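Local coordinates for protein dihydroorotate dehydrogenase (Schistosoma mansoni, PDB 6UY4) that probably catalyses the quinone-dependent oxidation of (S)-dihydroorotate to orotate in de novo pyrimidine synthesis, using a bound FMN cofactor, at residues L80-P85 with R163-V168; G91-K94 with A98-G101; P306-S311 with G337-S342; T355-V358 with P363-H366. One frame throughout, in Å; residues are numbered along the deposited sequence.

Contact 1 (L80-P85 with R163-V168); sequences LEFDHP and RGVIGV
F82 and V165 meet where strand 80-82 crosses the start of strand 165-168. The two short axes approach to 9.2 Å, and their N-to-C directions differ by 114°. The CA atoms of F82 and G164 lie 6.8 Å apart, which is the closest backbone register. The strands therefore cross and are not paired as neighbours in a sheet; side chains make the contact. V165 carries the contact from its side; its side chain starts out toward strand 80-82. Its CG2 sits over one face of the F82 ring, 3.8 Å from the ring centroid and 20° off the normal. This is a CH-pi contact, offset toward the CE2 and CZ rim. The second methyl is also used: V165 CG1 lies 3.8 Å from F82 CZ and 4.1 Å from L80 CD1. With chi1 at 177°, CG2 is turned over the ring and CG1 toward L80. V165 CG2 also lies 3.9 Å from the carbonyl O of E81. The contact is mainly apolar and lies at the N-terminal end of a barrel strand. Strand 80-82 pairs antiparallel with strand 75-77, and this hairpin lies across the barrel end. F82 packs on C75 and V77 of its partner strand and meets the H109 ring nearly perpendicularly. V165 pairs through its backbone with S108 and I110, beside strand 109-115.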
loop_
_atom_site.group_PDB
_atom_site.type_symbol
_atom_site.label_atom_id
_atom_site.label_comp_id
_atom_site.label_asym_id
_atom_site.label_seq_id
_atom_site.Cartn_x
_atom_site.Cartn_y
_atom_site.Cartn_z
ATOM N N LEU A 80 10.429 12.634 -9.736
ATOM C CA LEU A 80 10.597 11.345 -10.391
ATOM C C LEU A 80 9.601 11.212 -11.534
ATOM O O LEU A 80 8.449 11.642 -11.418
ATOM C CB LEU A 80 10.408 10.195 -9.399
ATOM C CG LEU A 80 11.406 10.126 -8.242
ATOM C CD1 LEU A 80 11.028 9.015 -7.277
ATOM C CD2 LEU A 80 12.815 9.923 -8.770
ATOM N N GLU A 81 10.047 10.609 -12.631
ATOM C CA GLU A 81 9.211 10.424 -13.810
ATOM C C GLU A 81 8.389 9.148 -13.654
ATOM O O GLU A 81 8.944 8.069 -13.418
ATOM C CB GLU A 81 10.073 10.363 -15.070
ATOM C CG GLU A 81 9.315 9.989 -16.329
ATOM C CD GLU A 81 10.228 9.835 -17.529
ATOM O OE1 GLU A 81 11.427 10.170 -17.414
ATOM O OE2 GLU A 81 9.748 9.376 -18.588
ATOM N N PHE A 82 7.071 9.272 -13.787
ATOM C CA PHE A 82 6.156 8.141 -13.707
ATOM C C PHE A 82 5.496 7.930 -15.062
ATOM O O PHE A 82 5.032 8.890 -15.689
ATOM C CB PHE A 82 5.089 8.366 -12.633
ATOM C CG PHE A 82 5.597 8.219 -11.226
ATOM C CD1 PHE A 82 6.280 9.253 -10.609
ATOM C CD2 PHE A 82 5.379 7.050 -10.515
ATOM C CE1 PHE A 82 6.743 9.122 -9.313
ATOM C CE2 PHE A 82 5.841 6.912 -9.218
ATOM C CZ PHE A 82 6.523 7.950 -8.617
ATOM N N ASP A 83 5.459 6.673 -15.513
ATOM C CA ASP A 83 4.776 6.354 -16.761
ATOM C C ASP A 83 3.288 6.669 -16.673
ATOM O O ASP A 83 2.677 7.071 -17.669
ATOM C CB ASP A 83 4.997 4.882 -17.111
ATOM C CG ASP A 83 4.521 4.530 -18.507
ATOM O OD1 ASP A 83 4.278 5.452 -19.313
ATOM O OD2 ASP A 83 4.389 3.323 -18.797
ATOM N N HIS A 84 2.700 6.505 -15.494
ATOM C CA HIS A 84 1.305 6.831 -15.229
ATOM C C HIS A 84 1.097 6.805 -13.714
ATOM O O HIS A 84 1.885 6.188 -12.996
ATOM C CB HIS A 84 0.355 5.848 -15.936
ATOM C CG HIS A 84 0.668 4.409 -15.677
ATOM N ND1 HIS A 84 0.179 3.726 -14.585
ATOM C CD2 HIS A 84 1.418 3.521 -16.372
ATOM C CE1 HIS A 84 0.614 2.480 -14.618
ATOM N NE2 HIS A 84 1.368 2.328 -15.691
ATOM N N PRO A 85 0.059 7.479 -13.207
ATOM C CA PRO A 85 -0.093 7.597 -11.747
ATOM C C PRO A 85 -0.486 6.307 -11.038
ATOM O O PRO A 85 -0.676 6.336 -9.817
ATOM C CB PRO A 85 -1.196 8.655 -11.600
ATOM C CG PRO A 85 -1.980 8.547 -12.859
ATOM C CD PRO A 85 -0.970 8.251 -13.927
ATOM N N ARG A 163 13.132 1.833 -15.486
ATOM C CA ARG A 163 11.989 0.983 -15.788
ATOM C C ARG A 163 10.814 1.211 -14.847
ATOM O O ARG A 163 9.796 0.524 -14.976
ATOM C CB ARG A 163 12.404 -0.493 -15.748
ATOM C CG ARG A 163 13.511 -0.854 -16.727
ATOM C CD ARG A 163 13.954 -2.302 -16.559
ATOM N NE ARG A 163 12.889 -3.248 -16.885
ATOM C CZ ARG A 163 12.725 -3.804 -18.082
ATOM N N GLY A 164 10.924 2.142 -13.914
ATOM C CA GLY A 164 9.847 2.424 -12.990
ATOM C C GLY A 164 10.391 2.970 -11.686
ATOM O O GLY A 164 11.572 3.283 -11.563
ATOM N N VAL A 165 9.494 3.074 -10.708
ATOM C CA VAL A 165 9.801 3.616 -9.391
ATOM C C VAL A 165 9.543 2.532 -8.353
ATOM O O VAL A 165 8.590 1.758 -8.477
ATOM C CB VAL A 165 8.960 4.877 -9.098
ATOM C CG1 VAL A 165 9.228 5.401 -7.696
ATOM C CG2 VAL A 165 9.245 5.953 -10.134
ATOM N N ILE A 166 10.401 2.466 -7.337
ATOM C CA ILE A 166 10.259 1.496 -6.258
ATOM C C ILE A 166 10.316 2.238 -4.932
ATOM O O ILE A 166 11.281 2.964 -4.663
ATOM C CB ILE A 166 11.340 0.403 -6.310
ATOM C CG1 ILE A 166 11.167 -0.461 -7.562
ATOM C CG2 ILE A 166 11.292 -0.453 -5.052
ATOM C CD1 ILE A 166 9.855 -1.198 -7.625
ATOM N N GLY A 167 9.286 2.060 -4.110
ATOM C CA GLY A 167 9.285 2.592 -2.764
ATOM C C GLY A 167 9.353 1.483 -1.738
ATOM O O GLY A 167 9.037 0.331 -2.048
ATOM N N VAL A 168 9.766 1.805 -0.515
ATOM C CA VAL A 168 9.875 0.829 0.561
ATOM C C VAL A 168 9.019 1.297 1.727
ATOM O O VAL A 168 9.146 2.440 2.180
ATOM C CB VAL A 168 11.336 0.624 1.002
ATOM C CG1 VAL A 168 11.405 -0.369 2.150
ATOM C CG2 VAL A 168 12.177 0.143 -0.168
#

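Contact 2 (G91-K94 with A98-G101); sequences GFDK and AFMG. With FMN (flavin mononucleotide), chain G.
D93 OD1 is gripped by two backbone N-H groups, that of K97 and, weakly, that of A98, with A98 N at 3.4 Å from D93 OD1. The same A98 N gives its better bond to D93 OD2 at 3.2 Å. It arrives from above the carboxylate, 41° out of the plane. A D93 chi1 of -166° swings the carboxylate away from its own N and toward the start of helix 99-105. A98 occupies the N-cap position of that helix. The acid thus sits against the helix N terminus, where the helix dipole would probably stabilise its negative charge. D93 OD2 also lies in the plane of the F99 ring at its edge, and 3.3 Å from F99 CB. Earlier in the loop, G91 CA is 3.2 Å from FMN N5. The K94 chain is extended until its last bend (chi4 -64°), which places K94 NZ 3.5 Å from FMN N5. The D93 bonds link this flavin-binding loop to the start of helix 99-105. The loop follows strand 86-88, and G91 and D93 bond through the backbone to G113 of strand 109-115. F92 and A98 pack on helix 46-58.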
loop_
_atom_site.group_PDB
_atom_site.type_symbol
_atom_site.label_atom_id
_atom_site.label_comp_id
_atom_site.label_asym_id
_atom_site.label_seq_id
_atom_site.Cartn_x
_atom_site.Cartn_y
_atom_site.Cartn_z
ATOM N N GLY A 91 2.278 -4.448 0.548
ATOM C CA GLY A 91 1.717 -5.674 1.063
ATOM C C GLY A 91 1.683 -6.824 0.079
ATOM O O GLY A 91 1.512 -7.973 0.499
ATOM N N PHE A 92 1.829 -6.550 -1.216
ATOM C CA PHE A 92 1.849 -7.619 -2.208
ATOM C C PHE A 92 3.256 -8.189 -2.353
ATOM O O PHE A 92 3.478 -9.384 -2.138
ATOM C CB PHE A 92 1.322 -7.106 -3.552
ATOM C CG PHE A 92 0.992 -8.198 -4.526
ATOM C CD1 PHE A 92 1.944 -8.660 -5.420
ATOM C CD2 PHE A 92 -0.270 -8.770 -4.542
ATOM C CE1 PHE A 92 1.643 -9.668 -6.315
ATOM C CE2 PHE A 92 -0.577 -9.779 -5.435
ATOM C CZ PHE A 92 0.381 -10.228 -6.322
ATOM N N ASP A 93 4.214 -7.339 -2.714
ATOM C CA ASP A 93 5.621 -7.733 -2.758
ATOM C C ASP A 93 6.280 -7.344 -1.433
ATOM O O ASP A 93 7.062 -6.398 -1.333
ATOM C CB ASP A 93 6.316 -7.094 -3.952
ATOM C CG ASP A 93 7.656 -7.729 -4.250
ATOM O OD1 ASP A 93 7.957 -8.786 -3.654
ATOM O OD2 ASP A 93 8.408 -7.172 -5.077
ATOM N N LYS A 94 5.927 -8.107 -0.394
ATOM C CA LYS A 94 6.411 -7.810 0.951
ATOM C C LYS A 94 7.925 -7.929 1.051
ATOM O O LYS A 94 8.549 -7.218 1.846
ATOM C CB LYS A 94 5.755 -8.747 1.967
ATOM C CG LYS A 94 4.250 -8.602 2.096
ATOM C CD LYS A 94 3.679 -9.711 2.969
ATOM C CE LYS A 94 2.198 -9.509 3.240
ATOM N NZ LYS A 94 1.944 -8.272 4.029
ATOM N N ALA A 98 9.382 -9.900 -6.515
ATOM C CA ALA A 98 8.772 -9.874 -7.839
ATOM C C ALA A 98 8.442 -8.465 -8.325
ATOM O O ALA A 98 7.544 -8.307 -9.161
ATOM C CB ALA A 98 7.495 -10.726 -7.855
ATOM N N PHE A 99 9.147 -7.438 -7.845
ATOM C CA PHE A 99 8.825 -6.075 -8.259
ATOM C C PHE A 99 9.182 -5.829 -9.720
ATOM O O PHE A 99 8.557 -4.986 -10.372
ATOM C CB PHE A 99 9.539 -5.063 -7.360
ATOM C CG PHE A 99 11.039 -5.147 -7.419
ATOM C CD1 PHE A 99 11.760 -4.315 -8.261
ATOM C CD2 PHE A 99 11.727 -6.052 -6.628
ATOM C CE1 PHE A 99 13.141 -4.392 -8.316
ATOM C CE2 PHE A 99 13.105 -6.132 -6.679
ATOM C CZ PHE A 99 13.812 -5.301 -7.523
ATOM N N MET A 100 10.179 -6.544 -10.247
ATOM C CA MET A 100 10.562 -6.364 -11.644
ATOM C C MET A 100 9.458 -6.835 -12.584
ATOM O O MET A 100 9.073 -6.120 -13.517
ATOM C CB MET A 100 11.870 -7.104 -11.928
ATOM C CG MET A 100 13.098 -6.445 -11.326
ATOM S SD MET A 100 13.357 -4.772 -11.949
ATOM C CE MET A 100 13.466 -5.075 -13.711
ATOM N N GLY A 101 8.937 -8.042 -12.354
ATOM C CA GLY A 101 7.849 -8.537 -13.179
ATOM C C GLY A 101 6.581 -7.720 -13.041
ATOM O O GLY A 101 5.817 -7.584 -14.002
HETATM N N1 FMN G . -0.418 -1.860 3.599
HETATM C C2 FMN G . 0.813 -1.529 4.131
HETATM O O2 FMN G . 1.117 -0.348 4.289
HETATM N N3 FMN G . 1.705 -2.520 4.486
HETATM C C4 FMN G . 1.372 -3.847 4.312
HETATM O O4 FMN G . 2.168 -4.730 4.629
HETATM C C4A FMN G . 0.134 -4.185 3.777
HETATM N N5 FMN G . -0.205 -5.511 3.602
HETATM C C5A FMN G . -1.432 -5.845 3.068
HETATM C C6 FMN G . -1.766 -7.183 2.892
HETATM C C7 FMN G . -3.001 -7.529 2.358
HETATM C C7M FMN G . -3.356 -8.975 2.172
HETATM C C8 FMN G . -3.904 -6.534 1.997
HETATM C C8M FMN G . -5.238 -6.904 1.419
HETATM C C9 FMN G . -3.568 -5.195 2.175
HETATM C C9A FMN G . -2.332 -4.845 2.709
HETATM N N10 FMN G . -1.989 -3.516 2.885
HETATM C C10 FMN G . -0.761 -3.186 3.421
HETATM C "C1'" FMN G . -2.941 -2.419 2.512
HETATM C "C2'" FMN G . -2.766 -2.032 1.049
HETATM O "O2'" FMN G . -1.419 -1.700 0.800
HETATM C "C3'" FMN G . -3.639 -0.837 0.695
HETATM O "O3'" FMN G . -3.409 0.205 1.618
HETATM C "C4'" FMN G . -5.124 -1.185 0.688
HETATM O "O4'" FMN G . -5.314 -2.566 0.472
HETATM C "C5'" FMN G . -5.799 -0.404 -0.427
HETATM O "O5'" FMN G . -7.104 -0.875 -0.649
HETATM P P FMN G . -7.443 -1.568 -2.059
HETATM O O1P FMN G . -8.911 -1.913 -2.071
HETATM O O2P FMN G . -7.103 -0.636 -3.198
HETATM O O3P FMN G . -6.637 -2.835 -2.177
#

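Contact 3 (P306-S311 with G337-S342); sequences PLFEKS and GEDALS
F308 reaches from helix 305-321 to helix 337-346 and lays one ring face under the D339 side chain. D339 OD2 stands 3.5 Å above the ring plane, over its centre. The carboxylate is inclined to the ring, with 56° between the planes. D339 CB approaches the rim instead, 3.5 Å from F308 CE1. The same ring atom, F308 CE1, is 3.4 Å from the backbone O of D339. S342, one helical turn on, meets the ring edge in its plane, with S342 CB 3.8 Å from F308 CZ. F308 CG is anti to the backbone N (chi1 168°), carrying the ring across to the other helix. The next shell positions D339 and S342. D339 OD1 accepts from S335 N and more weakly from C336 N, so one carboxylate oxygen is held at the helix start while the other covers the ring. S342 OG donates to E338 O at 2.7 Å. E338 O also takes S342 N, and the two donors reach it from opposite faces of its plane. Separately, in the facing helix, S311 OG bonds to L307 O at 2.9 Å, from 50° out of the carbonyl plane. S311 OG is also bonded to K343 NZ, a polar link between the helices. L307 touches FMN, and G333 of the flavin site lies close to F308. The two helices are successive outer helices of the barrel, with strand 328-331 between them in the chain. A340, on another side of helix 337-346, packs on V368 and I372 of helix 364-376.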
loop_
_atom_site.group_PDB
_atom_site.type_symbol
_atom_site.label_atom_id
_atom_site.label_comp_id
_atom_site.label_asym_id
_atom_site.label_seq_id
_atom_site.Cartn_x
_atom_site.Cartn_y
_atom_site.Cartn_z
ATOM N N PRO A 306 -15.724 -1.971 -1.262
ATOM C CA PRO A 306 -16.405 -1.313 -0.130
ATOM C C PRO A 306 -15.576 -0.236 0.553
ATOM O O PRO A 306 -16.128 0.514 1.370
ATOM C CB PRO A 306 -16.696 -2.473 0.830
ATOM C CG PRO A 306 -16.757 -3.666 -0.039
ATOM C CD PRO A 306 -15.734 -3.438 -1.108
ATOM N N LEU A 307 -14.284 -0.132 0.248
ATOM C CA LEU A 307 -13.416 0.865 0.859
ATOM C C LEU A 307 -13.362 2.172 0.076
ATOM O O LEU A 307 -13.018 3.208 0.656
ATOM C CB LEU A 307 -11.999 0.296 1.003
ATOM C CG LEU A 307 -10.896 1.171 1.601
ATOM C CD1 LEU A 307 -11.246 1.575 3.021
ATOM C CD2 LEU A 307 -9.558 0.452 1.557
ATOM N N PHE A 308 -13.715 2.151 -1.213
ATOM C CA PHE A 308 -13.475 3.305 -2.074
ATOM C C PHE A 308 -14.158 4.562 -1.549
ATOM O O PHE A 308 -13.556 5.642 -1.539
ATOM C CB PHE A 308 -13.943 3.007 -3.499
ATOM C CG PHE A 308 -14.001 4.225 -4.377
ATOM C CD1 PHE A 308 -12.848 4.751 -4.931
ATOM C CD2 PHE A 308 -15.210 4.846 -4.642
ATOM C CE1 PHE A 308 -12.899 5.876 -5.734
ATOM C CE2 PHE A 308 -15.267 5.969 -5.444
ATOM C CZ PHE A 308 -14.111 6.483 -5.992
ATOM N N GLU A 309 -15.416 4.449 -1.116
ATOM C CA GLU A 309 -16.163 5.641 -0.723
ATOM C C GLU A 309 -15.543 6.314 0.496
ATOM O O GLU A 309 -15.432 7.544 0.546
ATOM C CB GLU A 309 -17.624 5.283 -0.459
ATOM C CG GLU A 309 -18.486 6.471 -0.065
ATOM C CD GLU A 309 -19.954 6.113 0.065
ATOM O OE1 GLU A 309 -20.334 4.995 -0.337
ATOM O OE2 GLU A 309 -20.726 6.954 0.572
ATOM N N LYS A 310 -15.120 5.524 1.484
ATOM C CA LYS A 310 -14.564 6.099 2.706
ATOM C C LYS A 310 -13.147 6.615 2.488
ATOM O O LYS A 310 -12.828 7.748 2.868
ATOM C CB LYS A 310 -14.592 5.066 3.834
ATOM C CG LYS A 310 -14.347 5.657 5.211
ATOM C CD LYS A 310 -14.578 4.631 6.307
ATOM C CE LYS A 310 -14.477 5.268 7.685
ATOM N NZ LYS A 310 -14.730 4.283 8.774
ATOM N N SER A 311 -12.284 5.801 1.875
ATOM C CA SER A 311 -10.895 6.207 1.681
ATOM C C SER A 311 -10.784 7.432 0.784
ATOM O O SER A 311 -9.845 8.222 0.931
ATOM C CB SER A 311 -10.081 5.049 1.100
ATOM O OG SER A 311 -10.585 4.650 -0.162
ATOM N N GLY A 337 -11.387 3.037 -13.995
ATOM C CA GLY A 337 -10.703 4.293 -14.252
ATOM C C GLY A 337 -11.333 5.470 -13.528
ATOM O O GLY A 337 -10.630 6.376 -13.073
ATOM N N GLU A 338 -12.663 5.477 -13.411
ATOM C CA GLU A 338 -13.331 6.611 -12.782
ATOM C C GLU A 338 -13.054 6.665 -11.286
ATOM O O GLU A 338 -13.114 7.743 -10.687
ATOM C CB GLU A 338 -14.834 6.553 -13.057
ATOM C CG GLU A 338 -15.579 5.482 -12.288
ATOM C CD GLU A 338 -17.083 5.592 -12.449
ATOM O OE1 GLU A 338 -17.546 6.575 -13.065
ATOM O OE2 GLU A 338 -17.803 4.696 -11.960
ATOM N N ASP A 339 -12.735 5.523 -10.668
ATOM C CA ASP A 339 -12.342 5.539 -9.264
ATOM C C ASP A 339 -11.014 6.259 -9.083
ATOM O O ASP A 339 -10.868 7.105 -8.192
ATOM C CB ASP A 339 -12.254 4.115 -8.714
ATOM C CG ASP A 339 -13.571 3.374 -8.789
ATOM O OD1 ASP A 339 -13.569 2.205 -9.228
ATOM O OD2 ASP A 339 -14.610 3.963 -8.423
ATOM N N ALA A 340 -10.028 5.934 -9.923
ATOM C CA ALA A 340 -8.738 6.610 -9.845
ATOM C C ALA A 340 -8.870 8.086 -10.190
ATOM O O ALA A 340 -8.197 8.935 -9.594
ATOM C CB ALA A 340 -7.730 5.928 -10.769
ATOM N N LEU A 341 -9.740 8.414 -11.149
ATOM C CA LEU A 341 -9.946 9.815 -11.501
ATOM C C LEU A 341 -10.615 10.576 -10.364
ATOM O O LEU A 341 -10.331 11.761 -10.150
ATOM C CB LEU A 341 -10.773 9.920 -12.782
ATOM C CG LEU A 341 -10.963 11.334 -13.333
ATOM C CD1 LEU A 341 -9.616 12.017 -13.512
ATOM C CD2 LEU A 341 -11.731 11.307 -14.644
ATOM N N SER A 342 -11.509 9.914 -9.625
ATOM C CA SER A 342 -12.117 10.547 -8.459
ATOM C C SER A 342 -11.063 10.890 -7.413
ATOM O O SER A 342 -11.086 11.980 -6.830
ATOM C CB SER A 342 -13.188 9.634 -7.862
ATOM O OG SER A 342 -14.203 9.348 -8.809
#

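Contact 4 (T355-V358 with P363-H366); sequences TSFV and PVAH. With QLA (2-[(4-fluorophenyl)amino]-3-hydroxynaphthalene-1,4-dione), chain B; FMN (flavin mononucleotide), chain G.
F357 and V364 lie with CA atoms 6.0 Å apart, where short helix 355-360 is followed closely by helix 364-376. The V364 side chain leaves the backbone toward the first helix and divides its two methyls. V364 CG1 comes in at the edge of the F357 ring, near its plane, 3.7 Å from F357 CD2. V364 CG2 turns to S356, 3.9 Å from S356 O. The torsion explains the split: V364 CG1 sits between the backbone N and the carbonyl carbon (chi1 78°), while CG2 is anti to the N. S356 OG is satisfied elsewhere, by I334 O. T355, F357 and V358 also meet two bound groups. T355 N donates to FMN O3P at 2.9 Å with an N-H...O angle of 159°. T355 OG1 donates to the same oxygen, FMN O3P, at 3.1 Å. A phosphate held by backbone N-H near the N-terminal end of a helix is usual in TIM-barrel flavoproteins, and the helix dipole would probably favour the anion. Further on, V358 CG1 lies 3.5 Å from QLA C11, in the naphthoquinone part of the inhibitor, and V358 CG2 is 3.6 Å from QLA C16. F357 CE1 is 3.8 Å from QLA C6, on the fluorophenyl ring. One short segment thus meets both the flavin phosphate and the inhibitor, the latter in what is probably the quinone site. The helix follows strand 350-353. Beyond V364, A365 packs on F107, and the H366 ring is edge-to-face with F70.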
loop_
_atom_site.group_PDB
_atom_site.type_symbol
_atom_site.label_atom_id
_atom_site.label_comp_id
_atom_site.label_asym_id
_atom_site.label_seq_id
_atom_site.Cartn_x
_atom_site.Cartn_y
_atom_site.Cartn_z
ATOM N N THR A 355 -6.508 -4.963 -4.086
ATOM C CA THR A 355 -7.573 -5.959 -4.146
ATOM C C THR A 355 -8.080 -6.150 -5.569
ATOM O O THR A 355 -8.335 -7.284 -5.994
ATOM C CB THR A 355 -8.716 -5.557 -3.216
ATOM O OG1 THR A 355 -8.224 -5.431 -1.877
ATOM C CG2 THR A 355 -9.817 -6.602 -3.247
ATOM N N SER A 356 -8.232 -5.060 -6.324
ATOM C CA SER A 356 -8.662 -5.187 -7.710
ATOM C C SER A 356 -7.655 -5.954 -8.553
ATOM O O SER A 356 -8.033 -6.533 -9.576
ATOM C CB SER A 356 -8.911 -3.808 -8.319
ATOM O OG SER A 356 -7.763 -2.988 -8.208
ATOM N N PHE A 357 -6.382 -5.973 -8.151
ATOM C CA PHE A 357 -5.414 -6.823 -8.833
ATOM C C PHE A 357 -5.688 -8.298 -8.569
ATOM O O PHE A 357 -5.375 -9.147 -9.410
ATOM C CB PHE A 357 -3.994 -6.453 -8.401
ATOM C CG PHE A 357 -2.923 -7.268 -9.069
ATOM C CD1 PHE A 357 -2.367 -8.363 -8.428
ATOM C CD2 PHE A 357 -2.470 -6.938 -10.335
ATOM C CE1 PHE A 357 -1.381 -9.114 -9.037
ATOM C CE2 PHE A 357 -1.483 -7.686 -10.949
ATOM C CZ PHE A 357 -0.938 -8.775 -10.299
ATOM N N VAL A 358 -6.274 -8.620 -7.413
ATOM C CA VAL A 358 -6.623 -10.005 -7.117
ATOM C C VAL A 358 -7.800 -10.456 -7.974
ATOM O O VAL A 358 -7.813 -11.576 -8.498
ATOM C CB VAL A 358 -6.921 -10.169 -5.614
ATOM C CG1 VAL A 358 -7.502 -11.544 -5.328
ATOM C CG2 VAL A 358 -5.663 -9.934 -4.794
ATOM N N PRO A 363 -3.955 -7.355 -16.184
ATOM C CA PRO A 363 -4.454 -6.251 -17.026
ATOM C C PRO A 363 -5.004 -5.061 -16.250
ATOM O O PRO A 363 -5.147 -3.979 -16.837
ATOM C CB PRO A 363 -5.549 -6.917 -17.873
ATOM C CG PRO A 363 -5.154 -8.331 -17.946
ATOM C CD PRO A 363 -4.570 -8.631 -16.589
ATOM N N VAL A 364 -5.286 -5.209 -14.951
ATOM C CA VAL A 364 -5.856 -4.114 -14.170
ATOM C C VAL A 364 -4.939 -2.899 -14.149
ATOM O O VAL A 364 -5.407 -1.775 -13.950
ATOM C CB VAL A 364 -6.179 -4.582 -12.731
ATOM C CG1 VAL A 364 -4.917 -4.643 -11.882
ATOM C CG2 VAL A 364 -7.218 -3.671 -12.087
ATOM N N ALA A 365 -3.634 -3.096 -14.363
ATOM C CA ALA A 365 -2.696 -1.979 -14.342
ATOM C C ALA A 365 -2.943 -1.027 -15.508
ATOM O O ALA A 365 -3.135 0.179 -15.310
ATOM C CB ALA A 365 -1.260 -2.505 -14.361
ATOM N N HIS A 366 -2.952 -1.557 -16.734
ATOM C CA HIS A 366 -3.190 -0.730 -17.912
ATOM C C HIS A 366 -4.665 -0.472 -18.175
ATOM O O HIS A 366 -4.991 0.522 -18.834
ATOM C CB HIS A 366 -2.557 -1.371 -19.149
ATOM C CG HIS A 366 -1.120 -1.007 -19.348
ATOM N ND1 HIS A 366 -0.294 -0.644 -18.305
ATOM C CD2 HIS A 366 -0.367 -0.927 -20.469
ATOM C CE1 HIS A 366 0.909 -0.368 -18.775
ATOM N NE2 HIS A 366 0.892 -0.532 -20.086
HETATM C C1 QLA B . -3.234 -12.775 -4.044
HETATM O O1 QLA B . -2.257 -12.098 -3.775
HETATM C C2 QLA B . -3.247 -13.538 -5.329
HETATM O O2 QLA B . -2.137 -13.487 -6.051
HETATM C C3 QLA B . -4.406 -14.250 -5.720
HETATM O O3 QLA B . -6.494 -15.182 -5.040
HETATM C C4 QLA B . -4.017 -14.162 -8.174
HETATM C C5 QLA B . -4.001 -12.783 -8.322
HETATM C C6 QLA B . -3.524 -12.202 -9.485
HETATM C C7 QLA B . -3.055 -13.020 -10.476
HETATM C C8 QLA B . -3.041 -14.381 -10.365
HETATM C C9 QLA B . -3.523 -14.956 -9.199
HETATM C C10 QLA B . -5.534 -14.425 -4.740
HETATM C C11 QLA B . -5.497 -13.667 -3.474
HETATM C C12 QLA B . -6.580 -13.742 -2.608
HETATM C C13 QLA B . -6.568 -13.035 -1.423
HETATM C C14 QLA B . -5.474 -12.246 -1.090
HETATM C C15 QLA B . -4.393 -12.165 -1.942
HETATM C C16 QLA B . -4.398 -12.872 -3.141
HETATM F F1 QLA B . -2.583 -12.452 -11.618
HETATM N N1 QLA B . -4.497 -14.751 -6.970
HETATM N N1 FMN G . -0.418 -1.860 3.599
HETATM C C2 FMN G . 0.813 -1.529 4.131
HETATM O O2 FMN G . 1.117 -0.348 4.289
HETATM N N3 FMN G . 1.705 -2.520 4.486
HETATM C C4 FMN G . 1.372 -3.847 4.312
HETATM O O4 FMN G . 2.168 -4.730 4.629
HETATM C C4A FMN G . 0.134 -4.185 3.777
HETATM N N5 FMN G . -0.205 -5.511 3.602
HETATM C C5A FMN G . -1.432 -5.845 3.068
HETATM C C6 FMN G . -1.766 -7.183 2.892
HETATM C C7 FMN G . -3.001 -7.529 2.358
HETATM C C7M FMN G . -3.356 -8.975 2.172
HETATM C C8 FMN G . -3.904 -6.534 1.997
HETATM C C8M FMN G . -5.238 -6.904 1.419
HETATM C C9 FMN G . -3.568 -5.195 2.175
HETATM C C9A FMN G . -2.332 -4.845 2.709
HETATM N N10 FMN G . -1.989 -3.516 2.885
HETATM C C10 FMN G . -0.761 -3.186 3.421
HETATM C "C1'" FMN G . -2.941 -2.419 2.512
HETATM C "C2'" FMN G . -2.766 -2.032 1.049
HETATM O "O2'" FMN G . -1.419 -1.700 0.800
HETATM C "C3'" FMN G . -3.639 -0.837 0.695
HETATM O "O3'" FMN G . -3.409 0.205 1.618
HETATM C "C4'" FMN G . -5.124 -1.185 0.688
HETATM O "O4'" FMN G . -5.314 -2.566 0.472
HETATM C "C5'" FMN G . -5.799 -0.404 -0.427
HETATM O "O5'" FMN G . -7.104 -0.875 -0.649
HETATM P P FMN G . -7.443 -1.568 -2.059
HETATM O O1P FMN G . -8.911 -1.913 -2.071
HETATM O O2P FMN G . -7.103 -0.636 -3.198
HETATM O O3P FMN G . -6.637 -2.835 -2.177
#

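From the N terminus, contact 1 closes the longest loop, from strand 80-82 to strand 165-170, and places a hairpin across the barrel bottom. Contact 2 is nested inside that loop and closes a very short one, from the first flavin-binding loop to helix 99-105. The two touch, with F99 of contact 2 packing on I166 of contact 1. Contacts 3 and 4 follow in series. Contact 3 joins two successive barrel helices, and contact 4 joins the last two helices. Contact 4 meets contact 2 where F357 packs on F92, and both touch FMN. H366 of contact 4 reaches H84 of contact 1. Contact 3 touches no other.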